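Local atomic coordinates of peptide ABC transporter, peptide-binding protein (Enterococcus faecalis, PDB entry 3O6P), a protein that probably binds peptides outside the cell and delivers them to an ABC transporter for uptake, the chain here being one piece of that receptor. Residues K36-V39 against E40-G44; G52-P55 against A56-K60; S134-P137 against F138-L142; G218-G221 against V222-F226. All coordinates share one frame; numbering follows the deposited sequence. Where two conformers were deposited one is given.

Overall arrangement
Contact 4 is the buried one, near the centre of the chain, where the end of helix 202-218 turns into edge strand 223-228 and apolar atoms do the touching. Contact 3 lies at the surface by the other outermost strand of the same sheet, 129-136, and relies on a helix's first backbone bond, a small valine contact and a water. Contacts 1 and 2 are partly buried. Contact 1, within helix 35-43, combines backbone bonds and a salt bridge outside with leucines inside; these and Val-39 pack on Phe-226 of contact 4. Contact 2 is a loop bend, held by selenomethionine and water, whose Gly-52 O touches Pro-224 CB of contact 4 at 3.3 Å.

Contact 1 (K36-V39 against E40-G44); sequences KALV and ESILG
Lys-36 swings its CG opposite its own backbone N (chi1 -172°) and runs straight until a final bend before NZ, which brings its end slantwise across to Glu-40, one helical turn on. NZ then meets Glu-40 OE1 at 3.1 Å, on the syn side of that oxygen and somewhat out of the carboxylate plane. Glu-40 was built in two conformers, so this salt bridge belongs to the one described and may be only partly occupied. Both side chains are exposed, and solvent probably screens the pair.

On the inner side of the helix, Leu-38 holds CG in the same way (chi1 172°). Its CD1 branch comes to 4.0 Å from Ile-42 CB, the two side chains crossing at about a right angle, while the branch point CG lies 4.1 Å from Leu-43 CD1. Phe-117 of helix 109-125 and Phe-226 of strand 223-228 pack against this apolar side.

The backbone changes its pitch between these residues. Glu-40 N still bonds to Lys-36 O at 2.9 Å, the ordinary alpha-helical step. Ala-37 O is gripped twice, by Ser-41 N at 2.8 Å and by Ile-42 N at 3.1 Å. From there the five-residue step takes over: Leu-43 N reaches Leu-38 O at 2.9 Å, the nitrogen lying almost on the line of that carbonyl, and Gly-44 N bonds to Val-39 O at 2.9 Å. Gly-44 then leaves helical geometry with a phi of 56°. An alpha-helix that widens into a pi-type turn and stops at a glycine of positive phi is the form taken by the end of helix 35-43.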
loop_
_atom_site.group_PDB
_atom_site.type_symbol
_atom_site.label_atom_id
_atom_site.label_comp_id
_atom_site.label_asym_id
_atom_site.label_seq_id
_atom_site.Cartn_x
_atom_site.Cartn_y
_atom_site.Cartn_z
ATOM N N LYS A 36 -2.418 -2.045 14.520
ATOM C CA LYS A 36 -3.316 -1.915 15.672
ATOM C C LYS A 36 -2.819 -0.789 16.605
ATOM O O LYS A 36 -3.578 0.097 17.000
ATOM C CB LYS A 36 -3.422 -3.254 16.424
ATOM C CG LYS A 36 -4.481 -3.255 17.526
ATOM C CD LYS A 36 -4.531 -4.606 18.253
ATOM C CE LYS A 36 -5.686 -4.655 19.260
ATOM N NZ LYS A 36 -7.047 -4.656 18.612
ATOM N N ALA A 37 -1.538 -0.805 16.934
ATOM C CA ALA A 37 -0.968 0.264 17.762
ATOM C C ALA A 37 -1.097 1.617 17.060
ATOM O O ALA A 37 -1.381 2.654 17.701
ATOM C CB ALA A 37 0.525 -0.045 18.066
ATOM N N LEU A 38 -0.850 1.635 15.752
ATOM C CA LEU A 38 -0.923 2.885 15.016
ATOM C C LEU A 38 -2.322 3.466 15.169
ATOM O O LEU A 38 -2.478 4.639 15.512
ATOM C CB LEU A 38 -0.577 2.696 13.528
ATOM C CG LEU A 38 -0.780 3.894 12.576
ATOM C CD1 LEU A 38 0.078 5.131 12.958
ATOM C CD2 LEU A 38 -0.484 3.438 11.138
ATOM N N VAL A 39 -3.342 2.658 14.916
ATOM C CA VAL A 39 -4.694 3.225 14.962
ATOM C C VAL A 39 -5.242 3.485 16.356
ATOM O O VAL A 39 -5.920 4.494 16.563
ATOM C CB VAL A 39 -5.734 2.467 14.091
ATOM C CG1 VAL A 39 -5.277 2.461 12.634
ATOM C CG2 VAL A 39 -5.964 1.070 14.610
ATOM N N GLU A 40 -4.847 2.644 17.314
ATOM C CA GLU A 40 -5.394 2.693 18.675
ATOM C C GLU A 40 -4.640 3.575 19.671
ATOM O O GLU A 40 -5.273 4.165 20.570
ATOM C CB GLU A 40 -5.606 1.274 19.217
ATOM C CG GLU A 40 -6.723 0.524 18.459
ATOM C CD GLU A 40 -6.956 -0.899 18.965
ATOM O OE1 GLU A 40 -7.734 -1.657 18.325
ATOM O OE2 GLU A 40 -6.363 -1.255 20.003
ATOM N N SER A 41 -3.314 3.670 19.520
ATOM C CA SER A 41 -2.487 4.420 20.456
ATOM C C SER A 41 -1.980 5.707 19.819
ATOM O O SER A 41 -1.956 6.755 20.459
ATOM C CB SER A 41 -1.320 3.551 20.922
ATOM O OG SER A 41 -0.525 4.305 21.795
ATOM N N ILE A 42 -1.602 5.637 18.550
ATOM C CA ILE A 42 -0.986 6.780 17.894
ATOM C C ILE A 42 -2.042 7.745 17.376
ATOM O O ILE A 42 -2.026 8.929 17.742
ATOM C CB ILE A 42 -0.009 6.361 16.769
ATOM C CG1 ILE A 42 1.063 5.391 17.308
ATOM C CG2 ILE A 42 0.615 7.596 16.097
ATOM C CD1 ILE A 42 2.046 6.004 18.290
ATOM N N LEU A 43 -2.980 7.237 16.590
ATOM C CA LEU A 43 -3.968 8.111 15.955
ATOM C C LEU A 43 -5.187 8.353 16.840
ATOM O O LEU A 43 -5.528 9.514 17.141
ATOM C CB LEU A 43 -4.389 7.565 14.591
ATOM C CG LEU A 43 -3.313 7.553 13.520
ATOM C CD1 LEU A 43 -3.781 6.743 12.310
ATOM C CD2 LEU A 43 -2.926 8.996 13.163
ATOM N N GLY A 44 -5.862 7.269 17.235
ATOM C CA GLY A 44 -7.020 7.337 18.130
ATOM C C GLY A 44 -8.122 8.237 17.625
ATOM O O GLY A 44 -8.774 8.952 18.416
#

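Contact 2 (G52-P55 against A56-K60); sequences GLVP and ADMAK
Ala-56 follows directly on Pro-55, whose ring CB lies 3.3 Å from Ala-56 N. The Ala-56 methyl is directed away from Pro-55 overall, though CB still touches it. The N-H of Ala-56 is taken by the side-chain oxygen of Gln-227, which fastens the start of the bend to the end of strand 223-228.

Asp-57 makes the corner. Its phi is positive (60°), and the chain turns there, leaving the CA atoms of Pro-55 and Met-58 6.1 Å apart.

Met-58, present as selenomethionine, carries the side-chain part of the contact. Its CB comes 3.8 Å from Pro-55 O. Beyond that the chain is extended as far as selenium and then turns at its last torsion (chi3 72°), which folds the terminal methyl back. That methyl, CE, touches Val-54 CG1 at 3.7 Å, the two side chains crossing at about a right angle. Selenium itself lies 4.3 Å from Pro-55 CD, so the residue reaches over the proline to the valine before it.

Ala-59 closes the bend through a water molecule. The water donates to Pro-55 O at 2.7 Å and accepts from Ala-59 N at 3.1 Å, filling in for a direct backbone link across the turn.

The bend belongs to the long loop between helices 35-43 and 68-72. Helix 165-168 packs on one set of its side chains, with Phe-167 against both Pro-55 and Met-58 and Leu-168 against Val-54, while helix 68-72 presents Phe-68 to Val-54 and Ala-69 to Ala-56.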
loop_
_atom_site.group_PDB
_atom_site.type_symbol
_atom_site.label_atom_id
_atom_site.label_comp_id
_atom_site.label_asym_id
_atom_site.label_seq_id
_atom_site.Cartn_x
_atom_site.Cartn_y
_atom_site.Cartn_z
ATOM N N GLY A 52 -6.940 -4.461 3.541
ATOM C CA GLY A 52 -6.070 -4.479 2.348
ATOM C C GLY A 52 -6.059 -3.088 1.758
ATOM O O GLY A 52 -5.918 -2.077 2.473
ATOM N N LEU A 53 -6.190 -3.029 0.439
ATOM C CA LEU A 53 -6.218 -1.759 -0.258
ATOM C C LEU A 53 -7.643 -1.241 -0.336
ATOM O O LEU A 53 -7.920 -0.101 0.050
ATOM C CB LEU A 53 -5.615 -1.911 -1.659
ATOM C CG LEU A 53 -5.752 -0.677 -2.552
ATOM C CD1 LEU A 53 -5.028 0.534 -1.923
ATOM C CD2 LEU A 53 -5.236 -0.935 -3.975
ATOM N N VAL A 54 -8.551 -2.049 -0.851
ATOM C CA VAL A 54 -9.951 -1.582 -0.968
ATOM C C VAL A 54 -10.547 -1.564 0.450
ATOM O O VAL A 54 -10.415 -2.563 1.176
ATOM C CB VAL A 54 -10.754 -2.544 -1.869
ATOM C CG1 VAL A 54 -12.253 -2.214 -1.838
ATOM C CG2 VAL A 54 -10.234 -2.478 -3.308
ATOM N N PRO A 55 -11.177 -0.442 0.863
ATOM C CA PRO A 55 -11.782 -0.403 2.214
ATOM C C PRO A 55 -12.829 -1.476 2.442
ATOM O O PRO A 55 -13.531 -1.872 1.508
ATOM C CB PRO A 55 -12.464 0.970 2.253
ATOM C CG PRO A 55 -11.645 1.780 1.342
ATOM C CD PRO A 55 -11.248 0.878 0.218
ATOM N N ALA A 56 -12.920 -1.922 3.689
ATOM C CA ALA A 56 -13.975 -2.817 4.166
ATOM C C ALA A 56 -15.289 -2.070 4.335
ATOM O O ALA A 56 -15.297 -0.860 4.536
ATOM C CB ALA A 56 -13.560 -3.441 5.496
ATOM N N ASP A 57 -16.393 -2.810 4.285
ATOM C CA ASP A 57 -17.749 -2.261 4.468
ATOM C C ASP A 57 -18.081 -1.207 3.436
ATOM O O ASP A 57 -18.813 -0.262 3.733
ATOM C CB ASP A 57 -17.945 -1.668 5.872
ATOM C CG ASP A 57 -17.690 -2.666 6.973
ATOM O OD1 ASP A 57 -18.050 -3.848 6.810
ATOM O OD2 ASP A 57 -17.124 -2.261 8.015
HETATM N N MSE A 58 -17.560 -1.363 2.222
HETATM C CA MSE A 58 -17.821 -0.378 1.173
HETATM C C MSE A 58 -18.559 -0.944 -0.034
HETATM O O MSE A 58 -19.550 -0.359 -0.485
HETATM C CB MSE A 58 -16.521 0.288 0.716
HETATM C CG MSE A 58 -16.769 1.375 -0.303
HETATM SE SE MSE A 58 -15.130 1.997 -1.112
HETATM C CE MSE A 58 -14.704 0.469 -2.241
ATOM N N ALA A 59 -18.075 -2.069 -0.556
ATOM C CA ALA A 59 -18.670 -2.690 -1.748
ATOM C C ALA A 59 -19.171 -4.112 -1.496
ATOM O O ALA A 59 -18.486 -4.924 -0.854
ATOM C CB ALA A 59 -17.678 -2.677 -2.907
ATOM N N LYS A 60 -20.366 -4.394 -2.024
ATOM C CA LYS A 60 -21.022 -5.695 -1.882
ATOM C C LYS A 60 -21.082 -6.481 -3.206
ATOM O O LYS A 60 -21.319 -5.906 -4.281
ATOM C CB LYS A 60 -22.444 -5.519 -1.319
HETATM O O HOH W 1 -15.656 -3.432 0.741
#

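Contact 3 (S134-P137 against F138-L142); sequences SPVP and FSVRL
Arg-141 reaches back from the first turn of helix 138-147 to the end of the strand before it, touching Val-136 both directly and through water. Its CB lies 3.8 Å from Val-136 CG2, the methyl wedged between the backbone N and carbonyl carbon of its own residue. The same CB is 3.8 Å from Pro-137 O. CG and CD carry the chain onward, and a bend at the third torsion (chi3 56°) turns the guanidinium so that NE faces a water lying between it and the strand end. NE gives its hydrogen to this water at 2.8 Å, which sits at the guanidinium edge and in its plane. The water in turn donates to Val-136 O at 2.8 Å, so a carbonyl at the edge of the sheet is tied to the helix side chain by a two-step bridge. The arginine side chain also rests on Ser-106 of strand 99-106.

Val-140, one residue earlier, meets the same valine. Its CG1 comes within 3.8 Å of Val-136 CB, and the two valines cross at about a right angle, making a small apolar patch between strand end and helix.

Pro-137 is the N-cap residue. Its carbonyl accepts the N-H of Arg-141 at 3.0 Å in a nearly straight bond (169°), the first alpha-helical step after the strand, and Leu-142 N to Phe-138 O at 2.9 Å continues the pattern.

This tight strand-to-helix turn opens the beta-alpha-beta crossover in which helix 138-147 leads from edge strand 129-136 past 99-106 to 152-158, the alternating layout familiar from the lobes of solute-binding proteins.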
loop_
_atom_site.group_PDB
_atom_site.type_symbol
_atom_site.label_atom_id
_atom_site.label_comp_id
_atom_site.label_asym_id
_atom_site.label_seq_id
_atom_site.Cartn_x
_atom_site.Cartn_y
_atom_site.Cartn_z
ATOM N N SER A 134 10.535 13.064 5.581
ATOM C CA SER A 134 10.464 14.385 4.972
ATOM C C SER A 134 9.032 14.889 4.921
ATOM O O SER A 134 8.344 14.703 3.927
ATOM C CB SER A 134 11.054 14.355 3.570
ATOM O OG SER A 134 12.436 14.045 3.606
ATOM N N PRO A 135 8.560 15.501 6.019
ATOM C CA PRO A 135 7.206 16.088 5.995
ATOM C C PRO A 135 7.214 17.420 5.246
ATOM O O PRO A 135 8.049 18.293 5.528
ATOM C CB PRO A 135 6.854 16.265 7.486
ATOM C CG PRO A 135 7.894 15.467 8.236
ATOM C CD PRO A 135 9.140 15.525 7.373
ATOM N N VAL A 136 6.295 17.560 4.292
ATOM C CA VAL A 136 6.264 18.713 3.392
ATOM C C VAL A 136 4.825 19.105 3.086
ATOM O O VAL A 136 3.905 18.305 3.253
ATOM C CB VAL A 136 6.975 18.411 2.025
ATOM C CG1 VAL A 136 8.461 18.095 2.195
ATOM C CG2 VAL A 136 6.276 17.271 1.291
ATOM N N PRO A 137 4.620 20.325 2.593
ATOM C CA PRO A 137 3.279 20.753 2.185
ATOM C C PRO A 137 2.761 20.012 0.943
ATOM O O PRO A 137 3.515 19.409 0.199
ATOM C CB PRO A 137 3.459 22.238 1.869
ATOM C CG PRO A 137 4.692 22.633 2.542
ATOM C CD PRO A 137 5.586 21.437 2.555
ATOM N N PHE A 138 1.463 20.090 0.736
ATOM C CA PHE A 138 0.794 19.344 -0.320
ATOM C C PHE A 138 1.408 19.498 -1.719
ATOM O O PHE A 138 1.665 18.488 -2.390
ATOM C CB PHE A 138 -0.680 19.740 -0.354
ATOM C CG PHE A 138 -1.474 18.980 -1.358
ATOM C CD1 PHE A 138 -1.908 17.697 -1.056
ATOM C CD2 PHE A 138 -1.813 19.549 -2.594
ATOM C CE1 PHE A 138 -2.661 16.968 -1.959
ATOM C CE2 PHE A 138 -2.545 18.809 -3.530
ATOM C CZ PHE A 138 -2.971 17.522 -3.205
ATOM N N SER A 139 1.622 20.724 -2.182
ATOM C CA SER A 139 2.093 20.864 -3.565
ATOM C C SER A 139 3.478 20.266 -3.748
ATOM O O SER A 139 3.780 19.739 -4.799
ATOM C CB SER A 139 2.032 22.302 -4.059
ATOM O OG SER A 139 2.934 23.061 -3.317
ATOM N N VAL A 140 4.313 20.334 -2.722
ATOM C CA VAL A 140 5.629 19.686 -2.769
ATOM C C VAL A 140 5.519 18.164 -2.780
ATOM O O VAL A 140 6.213 17.480 -3.563
ATOM C CB VAL A 140 6.537 20.185 -1.620
ATOM C CG1 VAL A 140 7.857 19.358 -1.537
ATOM C CG2 VAL A 140 6.800 21.700 -1.790
ATOM N N ARG A 141 4.682 17.610 -1.905
ATOM C CA ARG A 141 4.500 16.158 -1.885
ATOM C C ARG A 141 4.009 15.672 -3.233
ATOM O O ARG A 141 4.467 14.643 -3.735
ATOM C CB ARG A 141 3.505 15.755 -0.791
ATOM C CG ARG A 141 3.225 14.261 -0.748
ATOM C CD ARG A 141 2.698 13.822 0.615
ATOM N NE ARG A 141 1.498 14.548 1.033
ATOM C CZ ARG A 141 0.257 14.195 0.713
ATOM N NH1 ARG A 141 0.040 13.109 -0.035
ATOM N NH2 ARG A 141 -0.774 14.913 1.164
ATOM N N LEU A 142 3.081 16.423 -3.824
ATOM C CA LEU A 142 2.514 16.019 -5.105
ATOM C C LEU A 142 3.585 16.037 -6.192
ATOM O O LEU A 142 3.724 15.084 -6.983
ATOM C CB LEU A 142 1.375 16.973 -5.486
ATOM C CG LEU A 142 0.710 16.757 -6.852
ATOM C CD1 LEU A 142 0.293 15.293 -7.045
ATOM C CD2 LEU A 142 -0.482 17.707 -7.051
HETATM O O HOH W 2 1.559 17.175 2.122
#

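Contact 4 (G218-G221 against V222-F226); sequences GDMG and VVPLF
A flat group, the peptide unit joining Val-222 to Val-223, meets the side chain of Met-220, here selenomethionine. Selenium approaches the oxygen end of the peptide, 3.4 Å from Val-222 O and displaced to one side of the peptide plane. Met-220 CG lies off the same side, 3.7 Å from that oxygen. Val-222 was deposited in two conformers, and these approaches hold for the one described. The ring of Pro-224 meets the selenium with its CD, at 4.0 Å, while Pro-50 and Ile-76 from loops also pack on the ring.

The first torsion of Met-220 (chi1 -161°) sets CG opposite the backbone N, where it meets Val-223 CG2 at 4.0 Å, with the two side chains crossing at about a right angle. The bend at chi2 (65°) then brings selenium to Val-222 O and Pro-224. Lys-27 and Ser-30 of helix 23-31 also touch Met-220.

The backbone that sets this up is a Schellman motif ending helix 202-218. Met-220 is its C-prime residue, with a positive phi of 42°; Gly-221 N bonds to Ile-216 O and Met-220 N to Met-217 O. The chain then enters edge strand 223-228, which pairs antiparallel with strand 5-11 and carries a classic beta bulge where Leu-225 and Phe-226 both face Gln-7.

Polar groups around the turn are handled unevenly. The two carboxylate oxygens of Asp-219 are held by Tyr-182 and Asn-184, and Gly-221 O accepts from the side chain of Gln-13. Val-222 O, by contrast, is buried in the conformer described with no hydrogen-bonding partner in the model, and its close neighbour on the Met-220 side is the large, weakly polar selenium.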
loop_
_atom_site.group_PDB
_atom_site.type_symbol
_atom_site.label_atom_id
_atom_site.label_comp_id
_atom_site.label_asym_id
_atom_site.label_seq_id
_atom_site.Cartn_x
_atom_site.Cartn_y
_atom_site.Cartn_z
ATOM N N GLY A 218 -0.758 -9.638 -2.428
ATOM C CA GLY A 218 0.104 -10.834 -2.419
ATOM C C GLY A 218 1.570 -10.526 -2.670
ATOM O O GLY A 218 2.436 -11.245 -2.186
ATOM N N ASP A 219 1.856 -9.478 -3.438
ATOM C CA ASP A 219 3.259 -9.055 -3.607
ATOM C C ASP A 219 3.510 -7.689 -2.947
ATOM O O ASP A 219 4.520 -7.070 -3.204
ATOM C CB ASP A 219 3.804 -9.148 -5.070
ATOM C CG ASP A 219 3.267 -8.079 -5.984
ATOM O OD1 ASP A 219 2.294 -7.386 -5.591
ATOM O OD2 ASP A 219 3.824 -7.925 -7.109
HETATM N N MSE A 220 2.579 -7.264 -2.081
HETATM C CA MSE A 220 2.656 -5.999 -1.333
HETATM C C MSE A 220 3.154 -4.836 -2.185
HETATM O O MSE A 220 4.126 -4.155 -1.844
HETATM C CB MSE A 220 3.466 -6.155 -0.022
HETATM C CG MSE A 220 3.218 -5.064 1.001
HETATM SE SE MSE A 220 1.402 -5.068 1.684
HETATM C CE MSE A 220 1.362 -6.823 2.512
ATOM N N GLY A 221 2.434 -4.568 -3.268
ATOM C CA GLY A 221 2.885 -3.553 -4.224
ATOM C C GLY A 221 2.780 -2.142 -3.688
ATOM O O GLY A 221 3.495 -1.227 -4.175
ATOM N N VAL A 222 1.887 -1.964 -2.711
ATOM C CA VAL A 222 1.742 -0.744 -1.929
ATOM C C VAL A 222 1.495 -1.209 -0.479
ATOM O O VAL A 222 1.021 -2.330 -0.282
ATOM C CB VAL A 222 0.568 0.130 -2.474
ATOM C CG1 VAL A 222 -0.768 -0.616 -2.377
ATOM C CG2 VAL A 222 0.497 1.470 -1.746
ATOM N N VAL A 223 1.822 -0.385 0.519
ATOM C CA VAL A 223 1.752 -0.803 1.934
ATOM C C VAL A 223 0.605 -0.033 2.615
ATOM O O VAL A 223 0.807 1.108 3.054
ATOM C CB VAL A 223 3.108 -0.592 2.687
ATOM C CG1 VAL A 223 2.973 -1.037 4.171
ATOM C CG2 VAL A 223 4.241 -1.370 2.006
ATOM N N PRO A 224 -0.608 -0.621 2.664
ATOM C CA PRO A 224 -1.720 0.084 3.361
ATOM C C PRO A 224 -1.421 0.244 4.840
ATOM O O PRO A 224 -0.856 -0.661 5.453
ATOM C CB PRO A 224 -2.929 -0.848 3.133
ATOM C CG PRO A 224 -2.555 -1.647 1.882
ATOM C CD PRO A 224 -1.061 -1.906 2.083
ATOM N N LEU A 225 -1.753 1.419 5.374
ATOM C CA LEU A 225 -1.479 1.737 6.772
ATOM C C LEU A 225 -2.742 1.689 7.635
ATOM O O LEU A 225 -2.716 1.138 8.741
ATOM C CB LEU A 225 -0.797 3.107 6.880
ATOM C CG LEU A 225 0.554 3.218 6.166
ATOM C CD1 LEU A 225 1.030 4.663 6.318
ATOM C CD2 LEU A 225 1.560 2.225 6.796
ATOM N N PHE A 226 -3.841 2.266 7.140
ATOM C CA PHE A 226 -5.098 2.227 7.870
ATOM C C PHE A 226 -6.241 2.619 6.954
ATOM O O PHE A 226 -6.018 3.133 5.851
ATOM C CB PHE A 226 -5.066 3.141 9.126
ATOM C CG PHE A 226 -4.787 4.611 8.836
ATOM C CD1 PHE A 226 -5.837 5.476 8.500
ATOM C CD2 PHE A 226 -3.494 5.142 8.949
ATOM C CE1 PHE A 226 -5.614 6.866 8.244
ATOM C CE2 PHE A 226 -3.244 6.519 8.703
ATOM C CZ PHE A 226 -4.317 7.386 8.346
#